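Local coordinates for GMP reductase (Trypanosoma brucei brucei, PDB 6JIG), which probably catalyses the irreversible NADPH-dependent deamination of GMP to IMP, balancing the adenine and guanine nucleotide pools, at residues R321-A326 with S424-G429; G315-T320 with K396-M401; G289-A294 with L308-G313. The protein carries 1 engineered substitution. All coordinates share one frame; numbering follows the deposited sequence.

Contact 1 of 3, residues R321-A326 with S424-G429; sequences RLVAGA and SLVPEG. With 5GP (guanosine-5'-monophosphate), chain B.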
# COMPACT_ATOMS: atom_id res chain seq x y z
N ARG A 321 -21.28 -19.33 -9.42
CA ARG A 321 -20.34 -19.62 -10.48
C ARG A 321 -19.02 -20.16 -9.92
O ARG A 321 -18.33 -20.92 -10.61
CB ARG A 321 -20.13 -18.37 -11.35
CG ARG A 321 -21.44 -17.89 -12.01
CD ARG A 321 -21.28 -16.62 -12.85
NE ARG A 321 -22.56 -16.16 -13.41
CZ ARG A 321 -22.67 -15.15 -14.26
NH1 ARG A 321 -21.58 -14.48 -14.66
NH2 ARG A 321 -23.87 -14.80 -14.70
N LEU A 322 -18.68 -19.81 -8.68
CA LEU A 322 -17.45 -20.32 -8.08
C LEU A 322 -17.65 -21.64 -7.36
O LEU A 322 -16.71 -22.44 -7.29
CB LEU A 322 -16.86 -19.31 -7.09
CG LEU A 322 -16.62 -17.91 -7.67
CD1 LEU A 322 -15.97 -17.00 -6.63
CD2 LEU A 322 -15.77 -17.97 -8.93
N VAL A 323 -18.84 -21.89 -6.81
CA VAL A 323 -19.09 -23.11 -6.05
C VAL A 323 -19.56 -24.24 -6.97
O VAL A 323 -19.05 -25.36 -6.91
CB VAL A 323 -20.10 -22.85 -4.92
CG1 VAL A 323 -20.52 -24.15 -4.28
CG2 VAL A 323 -19.48 -21.92 -3.88
N ALA A 324 -20.55 -23.96 -7.82
CA ALA A 324 -21.06 -24.96 -8.75
C ALA A 324 -20.44 -24.88 -10.14
O ALA A 324 -20.45 -25.88 -10.87
CB ALA A 324 -22.59 -24.82 -8.89
N GLY A 325 -19.92 -23.72 -10.52
CA GLY A 325 -19.32 -23.56 -11.84
C GLY A 325 -20.30 -23.22 -12.93
O GLY A 325 -19.91 -23.21 -14.11
N ALA A 326 -21.56 -22.91 -12.58
CA ALA A 326 -22.66 -22.75 -13.52
C ALA A 326 -23.10 -21.29 -13.60
O ALA A 326 -23.00 -20.54 -12.62
CB ALA A 326 -23.87 -23.60 -13.11
N SER A 424 -25.32 -28.41 7.05
CA SER A 424 -24.89 -29.04 5.81
C SER A 424 -24.93 -28.05 4.64
O SER A 424 -25.23 -28.43 3.51
CB SER A 424 -25.77 -30.25 5.49
N LEU A 425 -24.61 -26.79 4.93
CA LEU A 425 -24.71 -25.71 3.95
C LEU A 425 -23.39 -25.59 3.18
O LEU A 425 -22.35 -25.27 3.76
CB LEU A 425 -25.06 -24.40 4.63
N VAL A 426 -23.45 -25.85 1.88
CA VAL A 426 -22.36 -25.49 0.97
C VAL A 426 -22.72 -24.11 0.42
O VAL A 426 -23.54 -24.00 -0.50
CB VAL A 426 -22.19 -26.54 -0.15
CG1 VAL A 426 -21.00 -26.19 -1.05
CG2 VAL A 426 -22.00 -27.93 0.46
N PRO A 427 -22.15 -23.04 0.97
CA PRO A 427 -22.65 -21.69 0.65
C PRO A 427 -22.40 -21.32 -0.81
O PRO A 427 -21.39 -21.71 -1.40
CB PRO A 427 -21.85 -20.79 1.60
CG PRO A 427 -20.59 -21.54 1.86
CD PRO A 427 -20.97 -23.00 1.86
N GLU A 428 -23.34 -20.58 -1.38
CA GLU A 428 -23.20 -20.01 -2.72
C GLU A 428 -23.43 -18.50 -2.71
O GLU A 428 -23.72 -17.90 -3.76
CB GLU A 428 -24.15 -20.70 -3.71
CG GLU A 428 -24.06 -22.23 -3.67
CD GLU A 428 -24.43 -22.91 -4.99
OE1 GLU A 428 -24.80 -22.20 -5.95
OE2 GLU A 428 -24.36 -24.16 -5.06
N GLY A 429 -23.29 -17.87 -1.54
CA GLY A 429 -23.25 -16.43 -1.43
C GLY A 429 -22.31 -16.02 -0.31
O GLY A 429 -21.92 -16.84 0.53
P 5GP B . -27.04 -7.47 -7.14
O1P 5GP B . -25.84 -7.67 -8.05
O2P 5GP B . -26.68 -7.32 -5.68
O3P 5GP B . -28.04 -6.46 -7.64
O5' 5GP B . -27.80 -8.86 -7.32
C5' 5GP B . -28.85 -9.28 -6.46
C4' 5GP B . -29.38 -10.64 -6.88
O4' 5GP B . -28.42 -11.66 -6.54
C3' 5GP B . -30.65 -11.11 -6.18
O3' 5GP B . -31.83 -10.51 -6.69
C2' 5GP B . -30.59 -12.64 -6.36
O2' 5GP B . -31.08 -13.05 -7.63
C1' 5GP B . -29.08 -12.90 -6.38
N9 5GP B . -28.60 -13.51 -5.13
C8 5GP B . -28.77 -13.05 -3.88
N7 5GP B . -28.14 -13.91 -3.03
C5 5GP B . -27.56 -14.88 -3.78
C6 5GP B . -26.79 -15.99 -3.49
O6 5GP B . -26.50 -16.24 -2.31
N1 5GP B . -26.36 -16.78 -4.50
C2 5GP B . -26.67 -16.51 -5.77
N2 5GP B . -26.23 -17.32 -6.76
N3 5GP B . -27.41 -15.42 -6.09
C4 5GP B . -27.86 -14.61 -5.11
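Val323, on the short helix that begins at Thr320, faces the loop residues Val426, Pro427 and Glu428, which lead into strand 431-435. Its CB lies 3.9 Å from Pro427 O and a little farther from Glu428 CG. From there the two methyls part. CG1, anti to the backbone N (chi1 171°), meets three things: Val426 CG1 at 3.9 Å, the two valine side chains passing at a slant, Pro427 O, and the flank of Glu428, whose OE2 is 3.9 Å from Val323 CG1. CG2, on the other branch, presses against the Pro427 carbonyl, 3.1 Å from Val323 CG2 to Pro427 O, a tight approach of a methyl to an oxygen that has no polar partner in the model.

Glu428 brings CG and OE2 against Val323 CG1, and Ala324 CB is 4.3 Å from Glu428 OE2. The carboxylate has two partners: the hydroxyl of Thr320 at OE1 and Ser453 of the second subunit at OE2. Its backbone serves the nucleotide, Glu428 O accepting a hydrogen bond from N1 of guanosine-5'-monophosphate at 3.0 Å, though the angle at the hydrogen is a bent 134°. Gly429 CA then passes 3.4 Å from the purine O6.

The chemistry is thus divided: across the segments methyls pack on one another and against the oxygens of Pro427 and Glu428, while hydrogen bonding is directed outward, so that one residue, Glu428, meets the purine through its backbone carbonyl and the neighbouring subunit through its carboxylate.

Contact 2 of 3, residues G315-T320 with K396-M401; sequences GSIAIT and KIIRGM. Engineered in segment 315-320: Ala318 (natural residue Cys). With K (potassium ion), chain D; 5GP (guanosine-5'-monophosphate), chain B.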
# COMPACT_ATOMS: atom_id res chain seq x y z
N GLY A 315 -25.07 -12.00 -9.42
CA GLY A 315 -25.31 -11.09 -8.30
C GLY A 315 -24.02 -10.68 -7.60
O GLY A 315 -23.05 -11.43 -7.53
N SER A 316 -24.03 -9.45 -7.08
CA SER A 316 -22.87 -8.88 -6.39
C SER A 316 -22.32 -9.82 -5.32
O SER A 316 -21.10 -9.99 -5.19
CB SER A 316 -23.24 -7.54 -5.77
OG SER A 316 -24.22 -7.70 -4.76
N ILE A 317 -23.21 -10.43 -4.53
CA ILE A 317 -22.80 -11.29 -3.43
C ILE A 317 -22.90 -12.78 -3.79
O ILE A 317 -22.74 -13.64 -2.92
CB ILE A 317 -23.58 -10.96 -2.14
CG1 ILE A 317 -25.10 -11.08 -2.33
CG2 ILE A 317 -23.33 -9.52 -1.73
CD1 ILE A 317 -25.59 -12.39 -2.80
N ALA A 318 -23.16 -13.10 -5.06
CA ALA A 318 -23.39 -14.46 -5.52
C ALA A 318 -22.09 -15.13 -5.94
O ALA A 318 -21.26 -14.52 -6.62
CB ALA A 318 -24.36 -14.46 -6.70
N ILE A 319 -21.94 -16.41 -5.58
CA ILE A 319 -20.74 -17.17 -5.96
C ILE A 319 -21.12 -18.58 -6.42
O ILE A 319 -20.30 -19.50 -6.37
CB ILE A 319 -19.72 -17.25 -4.80
CG1 ILE A 319 -20.37 -17.82 -3.54
CG2 ILE A 319 -19.12 -15.87 -4.52
CD1 ILE A 319 -19.38 -18.10 -2.44
N THR A 320 -22.37 -18.74 -6.86
CA THR A 320 -22.78 -19.93 -7.59
C THR A 320 -21.78 -20.31 -8.68
O THR A 320 -21.50 -21.50 -8.89
CB THR A 320 -24.16 -19.69 -8.20
OG1 THR A 320 -25.13 -19.57 -7.15
CG2 THR A 320 -24.56 -20.81 -9.15
N LYS A 396 -23.35 -0.64 5.94
CA LYS A 396 -24.40 -1.61 6.23
C LYS A 396 -24.02 -2.95 5.61
O LYS A 396 -23.28 -3.01 4.63
CB LYS A 396 -25.78 -1.15 5.71
CG LYS A 396 -26.54 -0.22 6.64
CD LYS A 396 -28.02 -0.13 6.25
CE LYS A 396 -28.74 0.95 7.04
NZ LYS A 396 -30.21 0.87 6.87
N ILE A 397 -24.55 -4.02 6.19
CA ILE A 397 -24.27 -5.37 5.71
C ILE A 397 -25.07 -5.65 4.45
O ILE A 397 -26.24 -5.27 4.34
CB ILE A 397 -24.58 -6.41 6.80
CG1 ILE A 397 -23.65 -6.23 8.00
CG2 ILE A 397 -24.46 -7.83 6.25
CD1 ILE A 397 -22.18 -6.29 7.65
N ILE A 398 -24.43 -6.29 3.47
CA ILE A 398 -25.11 -6.96 2.37
C ILE A 398 -24.61 -8.40 2.34
O ILE A 398 -23.42 -8.66 2.53
CB ILE A 398 -24.88 -6.24 1.02
CG1 ILE A 398 -25.81 -6.80 -0.06
CG2 ILE A 398 -23.40 -6.32 0.58
CD1 ILE A 398 -25.59 -6.18 -1.42
N ARG A 399 -25.53 -9.34 2.14
CA ARG A 399 -25.15 -10.74 2.23
C ARG A 399 -25.99 -11.59 1.29
O ARG A 399 -27.18 -11.32 1.07
CB ARG A 399 -25.25 -11.26 3.67
CG ARG A 399 -26.67 -11.39 4.19
CD ARG A 399 -26.66 -11.58 5.69
NE ARG A 399 -28.01 -11.74 6.23
CZ ARG A 399 -28.28 -11.74 7.53
NH1 ARG A 399 -27.30 -11.58 8.41
NH2 ARG A 399 -29.54 -11.89 7.95
N GLY A 400 -25.36 -12.64 0.76
CA GLY A 400 -26.06 -13.54 -0.13
C GLY A 400 -27.07 -14.39 0.62
O GLY A 400 -26.87 -14.77 1.77
N MET A 401 -28.18 -14.69 -0.07
CA MET A 401 -29.23 -15.53 0.49
C MET A 401 -28.88 -17.01 0.47
O MET A 401 -29.59 -17.82 1.08
CB MET A 401 -30.55 -15.28 -0.25
CG MET A 401 -31.06 -13.84 -0.11
SD MET A 401 -31.62 -13.45 1.57
CE MET A 401 -33.35 -13.95 1.47
K K D . -21.31 -12.98 -8.84
P 5GP B . -27.04 -7.47 -7.14
O1P 5GP B . -25.84 -7.67 -8.05
O2P 5GP B . -26.68 -7.32 -5.68
O3P 5GP B . -28.04 -6.46 -7.64
O5' 5GP B . -27.80 -8.86 -7.32
C5' 5GP B . -28.85 -9.28 -6.46
C4' 5GP B . -29.38 -10.64 -6.88
O4' 5GP B . -28.42 -11.66 -6.54
C3' 5GP B . -30.65 -11.11 -6.18
O3' 5GP B . -31.83 -10.51 -6.69
C2' 5GP B . -30.59 -12.64 -6.36
O2' 5GP B . -31.08 -13.05 -7.63
C1' 5GP B . -29.08 -12.90 -6.38
N9 5GP B . -28.60 -13.51 -5.13
C8 5GP B . -28.77 -13.05 -3.88
N7 5GP B . -28.14 -13.91 -3.03
C5 5GP B . -27.56 -14.88 -3.78
C6 5GP B . -26.79 -15.99 -3.49
O6 5GP B . -26.50 -16.24 -2.31
N1 5GP B . -26.36 -16.78 -4.50
C2 5GP B . -26.67 -16.51 -5.77
N2 5GP B . -26.23 -17.32 -6.76
N3 5GP B . -27.41 -15.42 -6.09
C4 5GP B . -27.86 -14.61 -5.11
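Ile317 packs between the 315-320 loop and the end of strand 393-399, with one branch on Ile398 and the other on Gly400. CG1 sits between its own backbone N and carbonyl carbon (chi1 57°), which carries it over the Gly400 backbone, 3.5 Å from Ile317 CG1 to Gly400 N. The terminal CD1 is modelled too close to Gly400 CA, so its exact position is doubtful. CG2, beside the backbone N, leans on the isoleucine of the strand, 3.9 Å from Ile317 CG2 to Ile398 CG2. Ile398 is extended at its second torsion (chi2 -178°), and its CD1 lies 3.9 Å from Ser316 OG.

That hydroxyl is turned to the phosphate of guanosine-5'-monophosphate. Ser316 OG donates to O2P at 2.7 Å, and Ser316 N gives O1P a bond of the same length, so two oxygens of the phosphate are gripped by one residue. On the imidazole side of the purine, Met401 N points nearly straight at N7, 3.1 Å away with 165° at the hydrogen. Ala318, engineered in place of the natural cysteine that is predicted to form the thioimidate intermediate, lies by the pyrimidine ring, its CB 3.2 Å from purine C2.

Gly315 to Ala318 form a type I turn, closed by Ala318 N to Gly315 O, and the carbonyls of both these residues bind the potassium ion together with Gly313 O and carbonyls of the second subunit. The chemistry implies a loop with two duties: apolar side chains pack it on the strand, while its polar backbone and Ser316 hold the metal and the phosphate.

Contact 3 of 3, residues G289-A294 with L308-G313; sequences GNIASA and LKIGVG. With K (potassium ion), chain D.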
# COMPACT_ATOMS: atom_id res chain seq x y z
N GLY A 289 -38.37 -17.86 -11.18
CA GLY A 289 -36.97 -17.82 -11.58
C GLY A 289 -36.18 -18.63 -10.57
O GLY A 289 -36.76 -19.21 -9.64
N ASN A 290 -34.86 -18.66 -10.73
CA ASN A 290 -34.13 -17.87 -11.72
C ASN A 290 -33.63 -18.73 -12.87
O ASN A 290 -33.23 -19.88 -12.68
CB ASN A 290 -32.93 -17.16 -11.06
CG ASN A 290 -33.30 -15.80 -10.51
OD1 ASN A 290 -34.45 -15.57 -10.13
ND2 ASN A 290 -32.34 -14.88 -10.50
N ILE A 291 -33.63 -18.16 -14.08
CA ILE A 291 -33.37 -18.91 -15.29
C ILE A 291 -32.39 -18.12 -16.14
O ILE A 291 -32.16 -16.93 -15.92
CB ILE A 291 -34.65 -19.21 -16.10
CG1 ILE A 291 -35.28 -17.90 -16.54
CG2 ILE A 291 -35.63 -20.08 -15.29
CD1 ILE A 291 -36.29 -18.08 -17.69
N ALA A 292 -31.83 -18.80 -17.13
CA ALA A 292 -30.86 -18.09 -17.97
C ALA A 292 -30.78 -18.66 -19.38
O ALA A 292 -29.78 -18.42 -20.05
CB ALA A 292 -29.47 -18.11 -17.32
N SER A 293 -31.79 -19.40 -19.85
CA SER A 293 -31.76 -20.00 -21.18
C SER A 293 -33.13 -19.90 -21.82
O SER A 293 -34.16 -19.82 -21.14
CB SER A 293 -31.32 -21.47 -21.15
OG SER A 293 -32.34 -22.29 -20.59
N ALA A 294 -33.14 -19.95 -23.16
CA ALA A 294 -34.40 -19.95 -23.89
C ALA A 294 -35.25 -21.16 -23.52
O ALA A 294 -36.48 -21.04 -23.36
CB ALA A 294 -34.13 -19.91 -25.39
N LEU A 308 -40.96 -13.79 -15.63
CA LEU A 308 -39.74 -14.58 -15.48
C LEU A 308 -38.65 -13.74 -14.84
O LEU A 308 -38.53 -12.55 -15.14
CB LEU A 308 -39.23 -15.11 -16.83
CG LEU A 308 -40.23 -15.97 -17.60
CD1 LEU A 308 -39.73 -16.27 -19.01
CD2 LEU A 308 -40.48 -17.25 -16.82
N LYS A 309 -37.86 -14.34 -13.96
CA LYS A 309 -36.74 -13.64 -13.35
C LYS A 309 -35.46 -14.27 -13.88
O LYS A 309 -35.27 -15.48 -13.77
CB LYS A 309 -36.80 -13.67 -11.82
CG LYS A 309 -35.84 -12.64 -11.17
CD LYS A 309 -36.41 -11.99 -9.89
CE LYS A 309 -36.51 -12.99 -8.74
NZ LYS A 309 -35.17 -13.62 -8.40
N ILE A 310 -34.60 -13.45 -14.49
CA ILE A 310 -33.46 -13.91 -15.28
C ILE A 310 -32.20 -13.63 -14.50
O ILE A 310 -31.96 -12.48 -14.11
CB ILE A 310 -33.38 -13.19 -16.64
CG1 ILE A 310 -34.72 -13.20 -17.38
CG2 ILE A 310 -32.19 -13.72 -17.49
CD1 ILE A 310 -35.34 -14.53 -17.52
N GLY A 311 -31.38 -14.66 -14.28
CA GLY A 311 -30.05 -14.45 -13.74
C GLY A 311 -29.57 -15.63 -12.93
O GLY A 311 -30.16 -15.95 -11.89
N VAL A 312 -28.51 -16.30 -13.39
CA VAL A 312 -27.89 -17.41 -12.65
C VAL A 312 -26.44 -17.00 -12.38
O VAL A 312 -25.61 -17.03 -13.29
CB VAL A 312 -27.99 -18.74 -13.40
CG1 VAL A 312 -27.28 -19.87 -12.62
CG2 VAL A 312 -29.45 -19.10 -13.64
N GLY A 313 -26.16 -16.54 -11.16
CA GLY A 313 -24.81 -16.21 -10.77
C GLY A 313 -24.30 -14.76 -10.80
O GLY A 313 -23.30 -14.48 -10.13
K K D . -21.31 -12.98 -8.84
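Lys309 NZ donates to Asn290 OD1 at 2.7 Å, the shortest hydrogen bond between 289-294 and 308-313, which lie on neighbouring strands 285-291 and 307-310 of the TIM barrel, joined by helix 294-302 as a beta-alpha-beta unit. The amine approaches somewhat out of the plane of the amide carbonyl and is also salt-bridged to Asp259 and Asp351, so it bridges three oxygen-bearing side chains. The lysine chain bends at chi2, chi3 and chi4, curling round OD1, with Lys309 CG 3.4 Å from Asn290 OD1. The other half of the amide works too: Asn290 ND2 gives Gly311 O a hydrogen bond of 2.8 Å that lies almost in the amide plane and meets a lone pair of the carbonyl. ND2 also bonds Asp351, and a cis peptide precedes Asn290. With both ends of the amide held, its flip is fixed beside the nucleotide it touches.

Backbone bonds continue the pairing, Ile291 N to Lys309 O at 3.2 Å and Gly311 N to Ile291 O at 2.9 Å. The short parallel segments 289-291 and 308-310 are strongly twisted, 51° between their directions. Gly311 has a positive phi at which a side chain would press on the preceding carbonyl.

On the opposite face from Lys309, isoleucine packs on isoleucine, 3.5 Å from Ile291 CG1 to Ile310 CD1, and Ile291 CD1 reaches on toward Leu308 CD1. Helices 294-302 and 330-344 cover these side chains. Past the strand ends, Ala292 CB rests 3.8 Å from Val312 CG2, and one residue on, Gly313 O binds the potassium ion at 2.8 Å.

In the fold
Along the chain, contact 3 comes first and closes a short loop, a single helix between adjacent barrel strands, finished before the others begin. Gly313, itself a metal ligand, is followed after one residue by the loop of contact 2, and this runs without a break into the helix of contact 1. The partners return in the same order, 396-401 before 424-429, so contacts 1 and 2 cross rather than nest, bridging 97 and 75 residues that include the last two barrel strands. Contact 2 ties the loop after strand 307-310 to strand 393-399 of the three-stranded sheet; contact 1 joins helix 320-323 to the loop before strand 431-435. Arg321 of contact 1 links back to Val312 of contact 3.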